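Local coordinates for chalcone-flavanone isomerase family protein (Arabidopsis thaliana, PDB 4DOO), which binds fatty acids, preferentially saturated ones, through a chalcone-isomerase-like domain in the plastid, and may take part in alpha-linolenic acid metabolism, at residues T10-R22 with D84-G96. Numbering follows the deposited sequence.
Sequences TGFSFPASIGDSR and DIKMTIRLQIVYG. With DAO (lauric acid), chain D.
The carbonyl O of S13 is gripped twice: Q92 NE2 donates to S13 O at 2.8 Å, and a water held by R90 NH1 gives it a second bond. That hydrogen bond from NE2 is fairly straight (162°), lying close to the Q92 amide plane but coming in above the plane of the S13 carbonyl. A second water accepts from S13 N and donates to Q92 OE1, so NE2 directly and OE1 through the water hold to the S13 backbone, probably fixing the amide's orientation. That same NE2 sits over the centre of the F14 ring, 3.2 Å from F14 CE1, with amide and ring planes 66° apart.

The F12 ring presents its edge to the strand, CD1 lying 3.5 Å from Q92 CB, while V94 CG2 rests on one ring face as a CH-pi contact and also meets T10 CG2. With its CG anti to the backbone N (chi1 168°) and its chain bent at chi3, R90 carries its guanidinium up to P15 and I18; I18 CD1 lies on one face, 3.6 Å from R90 NH2, and D147 takes R90 NE in a salt bridge.

At the far end R22 NH1 donates to T88 OG1 at 2.7 Å, tilted from the guanidinium plane, and K86 CB packs over one face of the R22 guanidinium, while the K86 amine salt-bridges D53. A leucine for R22 would probably leave T88 OG1 without this donor and K86 CB without its flat cover.

No backbone bonds join the two segments: strands 22-33 and 39-50 lie between 13-18 and 87-93 in sheet order, so side chains bridge across one face of the antiparallel sheet of the chalcone-isomerase fold, while L91 turns to the other side, against Y43, which binds lauric acid.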
ATOM      1  N   THR A  10       6.142  11.343 -12.738  1.00 19.28           N
ATOM      2  CA  THR A  10       5.372  12.431 -12.136  1.00 20.34           C
ATOM      3  C   THR A  10       6.229  13.495 -11.462  1.00 19.70           C
ATOM      4  O   THR A  10       5.813  14.644 -11.338  1.00 19.96           O
ATOM      5  CB  THR A  10       4.379  11.894 -11.083  1.00 20.21           C
ATOM      6  OG1 THR A  10       5.109  11.317  -9.997  1.00 21.76           O
ATOM      7  CG2 THR A  10       3.477  10.837 -11.691  1.00 23.85           C
ATOM      8  N   GLY A  11       7.424  13.113 -11.025  1.00 14.90           N
ATOM      9  CA  GLY A  11       8.296  14.056 -10.357  1.00 17.15           C
ATOM     10  C   GLY A  11       8.042  14.135  -8.862  1.00 18.84           C
ATOM     11  O   GLY A  11       8.744  14.850  -8.147  1.00 20.86           O
ATOM     12  N   PHE A  12       7.048  13.398  -8.374  1.00 18.77           N
ATOM     13  CA  PHE A  12       6.731  13.424  -6.946  1.00 21.29           C
ATOM     14  C   PHE A  12       7.818  12.758  -6.108  1.00 22.99           C
ATOM     15  O   PHE A  12       8.387  11.741  -6.502  1.00 21.91           O
ATOM     16  CB  PHE A  12       5.373  12.761  -6.685  1.00 22.39           C
ATOM     17  CG  PHE A  12       4.203  13.551  -7.215  1.00 25.53           C
ATOM     18  CD1 PHE A  12       2.936  13.382  -6.676  1.00 28.19           C
ATOM     19  CD2 PHE A  12       4.372  14.472  -8.246  1.00 27.85           C
ATOM     20  CE1 PHE A  12       1.852  14.121  -7.148  1.00 29.20           C
ATOM     21  CE2 PHE A  12       3.293  15.216  -8.726  1.00 26.42           C
ATOM     22  CZ  PHE A  12       2.031  15.039  -8.174  1.00 25.11           C
ATOM     23  N   SER A  13       8.094  13.343  -4.948  1.00 21.86           N
ATOM     24  CA  SER A  13       9.139  12.846  -4.063  1.00 23.64           C
ATOM     25  C   SER A  13       8.619  12.119  -2.825  1.00 19.20           C
ATOM     26  O   SER A  13       7.600  12.497  -2.245  1.00 17.78           O
ATOM     27  CB  SER A  13      10.031  14.014  -3.633  1.00 25.71           C
ATOM     28  OG  SER A  13      11.052  13.587  -2.754  1.00 33.20           O
ATOM     29  N   PHE A  14       9.337  11.070  -2.438  1.00 16.59           N
ATOM     30  CA  PHE A  14       9.004  10.265  -1.264  1.00 16.96           C
ATOM     31  C   PHE A  14      10.242  10.138  -0.381  1.00 15.69           C
ATOM     32  O   PHE A  14      11.327   9.823  -0.867  1.00 15.55           O
ATOM     33  CB  PHE A  14       8.563   8.859  -1.674  1.00 17.33           C
ATOM     34  CG  PHE A  14       7.254   8.817  -2.400  1.00 17.13           C
ATOM     35  CD1 PHE A  14       6.069   8.586  -1.712  1.00 17.89           C
ATOM     36  CD2 PHE A  14       7.204   9.011  -3.780  1.00 16.18           C
ATOM     37  CE1 PHE A  14       4.851   8.546  -2.388  1.00 15.30           C
ATOM     38  CE2 PHE A  14       5.992   8.973  -4.459  1.00 15.81           C
ATOM     39  CZ  PHE A  14       4.814   8.739  -3.762  1.00 14.65           C
ATOM     40  N   PRO A  15      10.094  10.373   0.931  1.00 16.05           N
ATOM     41  CA  PRO A  15      11.252  10.255   1.821  1.00 18.66           C
ATOM     42  C   PRO A  15      11.746   8.811   1.876  1.00 18.65           C
ATOM     43  O   PRO A  15      10.954   7.870   1.806  1.00 16.45           O
ATOM     44  CB  PRO A  15      10.709  10.747   3.160  1.00 20.29           C
ATOM     45  CG  PRO A  15       9.250  10.376   3.096  1.00 22.27           C
ATOM     46  CD  PRO A  15       8.884  10.761   1.676  1.00 17.75           C
ATOM     47  N   ALA A  16      13.058   8.645   1.992  1.00 17.06           N
ATOM     48  CA  ALA A  16      13.673   7.320   2.045  1.00 18.26           C
ATOM     49  C   ALA A  16      13.206   6.525   3.263  1.00 18.99           C
ATOM     50  O   ALA A  16      13.310   5.296   3.295  1.00 17.05           O
ATOM     51  CB  ALA A  16      15.194   7.456   2.058  1.00 21.73           C
ATOM     52  N   SER A  17      12.696   7.230   4.266  1.00 19.32           N
ATOM     53  CA  SER A  17      12.210   6.576   5.466  1.00 23.72           C
ATOM     54  C   SER A  17      11.276   7.501   6.214  1.00 23.38           C
ATOM     55  O   SER A  17      11.264   8.711   5.978  1.00 23.40           O
ATOM     56  CB  SER A  17      13.378   6.179   6.376  1.00 24.21           C
ATOM     57  OG  SER A  17      14.069   7.320   6.858  1.00 30.81           O
ATOM     58  N   ILE A  18      10.481   6.920   7.106  1.00 24.03           N
ATOM     59  CA  ILE A  18       9.541   7.677   7.921  1.00 26.25           C
ATOM     60  C   ILE A  18       9.738   7.258   9.376  1.00 28.29           C
ATOM     61  O   ILE A  18       9.471   6.114   9.739  1.00 28.92           O
ATOM     62  CB  ILE A  18       8.078   7.396   7.507  1.00 25.36           C
ATOM     63  CG1 ILE A  18       7.851   7.844   6.061  1.00 23.13           C
ATOM     64  CG2 ILE A  18       7.119   8.128   8.441  1.00 24.30           C
ATOM     65  CD1 ILE A  18       6.455   7.573   5.547  1.00 23.95           C
ATOM     66  N   GLY A  19      10.223   8.183  10.196  1.00 30.91           N
ATOM     67  CA  GLY A  19      10.441   7.886  11.602  1.00 31.96           C
ATOM     68  C   GLY A  19      11.689   7.070  11.882  1.00 34.03           C
ATOM     69  O   GLY A  19      11.821   6.478  12.957  1.00 35.47           O
ATOM     70  N   ASP A  20      12.602   7.032  10.917  1.00 35.12           N
ATOM     71  CA  ASP A  20      13.858   6.294  11.048  1.00 37.50           C
ATOM     72  C   ASP A  20      13.711   4.773  11.082  1.00 36.50           C
ATOM     73  O   ASP A  20      14.699   4.052  10.948  1.00 37.61           O
ATOM     74  CB  ASP A  20      14.608   6.734  12.308  1.00 42.58           C
ATOM     75  CG  ASP A  20      14.892   8.220  12.326  1.00 46.37           C
ATOM     76  OD1 ASP A  20      15.512   8.719  11.361  1.00 46.28           O
ATOM     77  OD2 ASP A  20      14.496   8.886  13.307  1.00 49.57           O
ATOM     78  N   SER A  21      12.488   4.284  11.256  1.00 32.67           N
ATOM     79  CA  SER A  21      12.258   2.846  11.331  1.00 31.29           C
ATOM     80  C   SER A  21      11.495   2.258  10.143  1.00 28.98           C
ATOM     81  O   SER A  21      11.567   1.057   9.879  1.00 28.74           O
ATOM     82  CB  SER A  21      11.517   2.519  12.631  1.00 31.34           C
ATOM     83  OG  SER A  21      10.377   3.350  12.787  1.00 31.86           O
ATOM     84  N   ARG A  22      10.768   3.106   9.428  1.00 24.93           N
ATOM     85  CA  ARG A  22       9.980   2.659   8.282  1.00 24.12           C
ATOM     86  C   ARG A  22      10.681   3.008   6.978  1.00 20.96           C
ATOM     87  O   ARG A  22      10.738   4.175   6.593  1.00 21.53           O
ATOM     88  CB  ARG A  22       8.604   3.313   8.335  1.00 25.89           C
ATOM     89  CG  ARG A  22       7.560   2.565   7.556  1.00 32.80           C
ATOM     90  CD  ARG A  22       6.192   2.867   8.092  1.00 33.69           C
ATOM     91  NE  ARG A  22       6.137   2.639   9.532  1.00 30.62           N
ATOM     92  CZ  ARG A  22       5.012   2.452  10.211  1.00 30.99           C
ATOM     93  NH1 ARG A  22       3.847   2.465   9.574  1.00 28.06           N
ATOM     94  NH2 ARG A  22       5.053   2.257  11.524  1.00 25.40           N
ATOM     95  N   ASP A  84       2.893  -9.780  11.016  1.00 22.19           N
ATOM     96  CA  ASP A  84       2.562  -8.567  11.745  1.00 24.74           C
ATOM     97  C   ASP A  84       3.711  -7.596  11.521  1.00 22.74           C
ATOM     98  O   ASP A  84       4.585  -7.426  12.369  1.00 23.90           O
ATOM     99  CB  ASP A  84       2.380  -8.865  13.237  1.00 29.72           C
ATOM    100  CG  ASP A  84       1.905  -7.652  14.019  1.00 37.60           C
ATOM    101  OD1 ASP A  84       1.226  -6.785  13.425  1.00 42.04           O
ATOM    102  OD2 ASP A  84       2.193  -7.572  15.231  1.00 40.12           O
ATOM    103  N   ILE A  85       3.705  -6.979  10.347  1.00 18.82           N
ATOM    104  CA  ILE A  85       4.729  -6.026   9.962  1.00 16.79           C
ATOM    105  C   ILE A  85       4.081  -4.661   9.754  1.00 16.86           C
ATOM    106  O   ILE A  85       3.141  -4.527   8.969  1.00 17.52           O
ATOM    107  CB  ILE A  85       5.425  -6.469   8.643  1.00 16.02           C
ATOM    108  CG1 ILE A  85       6.242  -7.739   8.892  1.00 18.11           C
ATOM    109  CG2 ILE A  85       6.304  -5.343   8.107  1.00 14.12           C
ATOM    110  CD1 ILE A  85       6.820  -8.372   7.630  1.00 17.97           C
ATOM    111  N   LYS A  86       4.573  -3.663  10.478  1.00 14.77           N
ATOM    112  CA  LYS A  86       4.059  -2.307  10.352  1.00 16.26           C
ATOM    113  C   LYS A  86       4.462  -1.778   8.983  1.00 15.36           C
ATOM    114  O   LYS A  86       5.624  -1.873   8.586  1.00 14.07           O
ATOM    115  CB  LYS A  86       4.633  -1.409  11.449  1.00 18.11           C
ATOM    116  CG  LYS A  86       4.082  -1.725  12.836  1.00 19.96           C
ATOM    117  CD  LYS A  86       4.613  -0.766  13.899  1.00 20.59           C
ATOM    118  CE  LYS A  86       6.111  -0.905  14.106  1.00 22.94           C
ATOM    119  NZ  LYS A  86       6.479  -2.278  14.562  1.00 22.44           N
ATOM    120  N   MET A  87       3.495  -1.227   8.264  1.00 13.59           N
ATOM    121  CA  MET A  87       3.757  -0.690   6.945  1.00 13.43           C
ATOM    122  C   MET A  87       2.991   0.597   6.704  1.00 16.07           C
ATOM    123  O   MET A  87       2.011   0.900   7.395  1.00 16.43           O
ATOM    124  CB  MET A  87       3.348  -1.694   5.870  1.00 13.05           C
ATOM    125  CG  MET A  87       4.001  -3.058   5.971  1.00 20.53           C
ATOM    126  SD  MET A  87       3.534  -4.052   4.548  1.00 20.79           S
ATOM    127  CE  MET A  87       4.720  -5.406   4.665  1.00 26.21           C
ATOM    128  N   THR A  88       3.446   1.347   5.710  1.00 15.55           N
ATOM    129  CA  THR A  88       2.788   2.587   5.332  1.00 15.57           C
ATOM    130  C   THR A  88       2.725   2.654   3.815  1.00 13.23           C
ATOM    131  O   THR A  88       3.690   2.305   3.129  1.00 14.00           O
ATOM    132  CB  THR A  88       3.558   3.840   5.825  1.00 18.72           C
ATOM    133  OG1 THR A  88       3.526   3.899   7.253  1.00 20.66           O
ATOM    134  CG2 THR A  88       2.913   5.116   5.271  1.00 21.21           C
ATOM    135  N   ILE A  89       1.571   3.067   3.305  1.00 14.12           N
ATOM    136  CA  ILE A  89       1.384   3.253   1.873  1.00 12.50           C
ATOM    137  C   ILE A  89       1.085   4.743   1.758  1.00 10.93           C
ATOM    138  O   ILE A  89       0.043   5.204   2.218  1.00 13.56           O
ATOM    139  CB  ILE A  89       0.161   2.477   1.317  1.00 12.12           C
ATOM    140  CG1 ILE A  89       0.330   0.974   1.539  1.00 14.14           C
ATOM    141  CG2 ILE A  89      -0.007   2.782  -0.169  1.00 15.85           C
ATOM    142  CD1 ILE A  89       1.560   0.393   0.874  1.00 19.38           C
ATOM    143  N   ARG A  90       2.012   5.504   1.191  1.00  9.16           N
ATOM    144  CA  ARG A  90       1.788   6.934   1.027  1.00 11.25           C
ATOM    145  C   ARG A  90       1.355   7.227  -0.400  1.00 11.00           C
ATOM    146  O   ARG A  90       2.057   6.883  -1.355  1.00 12.10           O
ATOM    147  CB  ARG A  90       3.056   7.727   1.356  1.00 11.60           C
ATOM    148  CG  ARG A  90       2.978   9.191   0.940  1.00 15.19           C
ATOM    149  CD  ARG A  90       4.110   9.996   1.556  1.00 18.44           C
ATOM    150  NE  ARG A  90       4.001  10.019   3.012  1.00 20.61           N
ATOM    151  CZ  ARG A  90       4.823  10.688   3.812  1.00 22.67           C
ATOM    152  NH1 ARG A  90       5.822  11.396   3.300  1.00 22.29           N
ATOM    153  NH2 ARG A  90       4.643  10.647   5.126  1.00 22.88           N
ATOM    154  N   LEU A  91       0.185   7.845  -0.538  1.00 12.07           N
ATOM    155  CA  LEU A  91      -0.351   8.195  -1.846  1.00 13.53           C
ATOM    156  C   LEU A  91      -0.232   9.696  -2.044  1.00 12.83           C
ATOM    157  O   LEU A  91      -0.469  10.463  -1.115  1.00 14.09           O
ATOM    158  CB  LEU A  91      -1.839   7.831  -1.956  1.00 10.10           C
ATOM    159  CG  LEU A  91      -2.331   6.399  -1.779  1.00 16.43           C
ATOM    160  CD1 LEU A  91      -2.262   6.008  -0.317  1.00 17.38           C
ATOM    161  CD2 LEU A  91      -3.766   6.302  -2.279  1.00 14.71           C
ATOM    162  N   GLN A  92       0.138  10.104  -3.254  1.00 12.95           N
ATOM    163  CA  GLN A  92       0.232  11.519  -3.604  1.00 15.01           C
ATOM    164  C   GLN A  92      -0.548  11.674  -4.902  1.00 14.69           C
ATOM    165  O   GLN A  92      -0.161  11.128  -5.941  1.00 12.55           O
ATOM    166  CB  GLN A  92       1.689  11.949  -3.791  1.00 13.99           C
ATOM    167  CG  GLN A  92       2.479  11.981  -2.492  1.00 15.54           C
ATOM    168  CD  GLN A  92       3.862  12.565  -2.676  1.00 19.25           C
ATOM    169  OE1 GLN A  92       4.009  13.739  -3.015  1.00 21.02           O
ATOM    170  NE2 GLN A  92       4.882  11.747  -2.460  1.00 20.86           N
ATOM    171  N   ILE A  93      -1.656  12.408  -4.831  1.00 13.44           N
ATOM    172  CA  ILE A  93      -2.536  12.602  -5.979  1.00 14.04           C
ATOM    173  C   ILE A  93      -1.881  13.320  -7.148  1.00 14.06           C
ATOM    174  O   ILE A  93      -1.360  14.425  -6.999  1.00 14.68           O
ATOM    175  CB  ILE A  93      -3.823  13.370  -5.563  1.00 16.65           C
ATOM    176  CG1 ILE A  93      -4.495  12.657  -4.386  1.00 19.40           C
ATOM    177  CG2 ILE A  93      -4.793  13.464  -6.741  1.00 15.36           C
ATOM    178  CD1 ILE A  93      -4.854  11.206  -4.658  1.00 20.09           C
ATOM    179  N   VAL A  94      -1.925  12.679  -8.314  1.00 14.04           N
ATOM    180  CA  VAL A  94      -1.347  13.223  -9.538  1.00 16.35           C
ATOM    181  C   VAL A  94      -2.393  13.894 -10.440  1.00 16.67           C
ATOM    182  O   VAL A  94      -2.217  15.045 -10.853  1.00 16.25           O
ATOM    183  CB  VAL A  94      -0.631  12.109 -10.343  1.00 14.39           C
ATOM    184  CG1 VAL A  94      -0.156  12.644 -11.685  1.00 16.95           C
ATOM    185  CG2 VAL A  94       0.549  11.571  -9.540  1.00 17.31           C
ATOM    186  N   TYR A  95      -3.465  13.170 -10.752  1.00 15.64           N
ATOM    187  CA  TYR A  95      -4.529  13.688 -11.608  1.00 18.77           C
ATOM    188  C   TYR A  95      -5.219  14.864 -10.918  1.00 19.16           C
ATOM    189  O   TYR A  95      -5.639  14.758  -9.766  1.00 17.79           O
ATOM    190  CB  TYR A  95      -5.544  12.581 -11.916  1.00 24.37           C
ATOM    191  CG  TYR A  95      -6.562  12.943 -12.977  1.00 27.64           C
ATOM    192  CD1 TYR A  95      -6.158  13.358 -14.246  1.00 30.01           C
ATOM    193  CD2 TYR A  95      -7.932  12.857 -12.717  1.00 28.68           C
ATOM    194  CE1 TYR A  95      -7.092  13.681 -15.233  1.00 32.27           C
ATOM    195  CE2 TYR A  95      -8.872  13.178 -13.695  1.00 32.77           C
ATOM    196  CZ  TYR A  95      -8.443  13.590 -14.950  1.00 32.52           C
ATOM    197  OH  TYR A  95      -9.366  13.917 -15.917  1.00 35.66           O
ATOM    198  N   GLY A  96      -5.355  15.978 -11.633  1.00 21.08           N
ATOM    199  CA  GLY A  96      -5.962  17.160 -11.039  1.00 22.80           C
ATOM    200  C   GLY A  96      -7.463  17.359 -11.159  1.00 25.37           C
ATOM    201  O   GLY A  96      -7.991  18.341 -10.634  1.00 24.56           O
TER
HETATM  202  O1  DAO D 302     -11.976   9.767 -16.733  1.00 51.01           O
HETATM  203  O2  DAO D 302     -11.657  11.339 -15.225  1.00 52.82           O
HETATM  204  C1  DAO D 302     -11.499  10.170 -15.646  1.00 51.38           C
HETATM  205  C2  DAO D 302     -10.694   9.201 -14.809  1.00 48.58           C
HETATM  206  C3  DAO D 302     -11.571   8.601 -13.715  1.00 46.78           C
HETATM  207  C4  DAO D 302     -10.839   8.576 -12.379  1.00 44.23           C
HETATM  208  C5  DAO D 302     -10.491   7.148 -11.972  1.00 41.58           C
HETATM  209  C6  DAO D 302     -10.846   6.895 -10.514  1.00 37.19           C
HETATM  210  C7  DAO D 302      -9.635   6.405  -9.728  1.00 33.98           C
HETATM  211  C8  DAO D 302      -9.717   6.859  -8.277  1.00 32.24           C
HETATM  212  C9  DAO D 302      -8.869   5.979  -7.364  1.00 31.56           C
HETATM  213  C10 DAO D 302      -7.931   6.835  -6.513  1.00 31.51           C
HETATM  214  C11 DAO D 302      -8.285   6.747  -5.035  1.00 28.60           C
HETATM  215  C12 DAO D 302      -7.500   7.762  -4.230  1.00 30.03           C
HETATM  216  O   HOH W   1       6.167  15.252  -4.010  1.00 23.03           O
HETATM  217  O   HOH W   2       6.174  12.560   0.430  1.00 26.28           O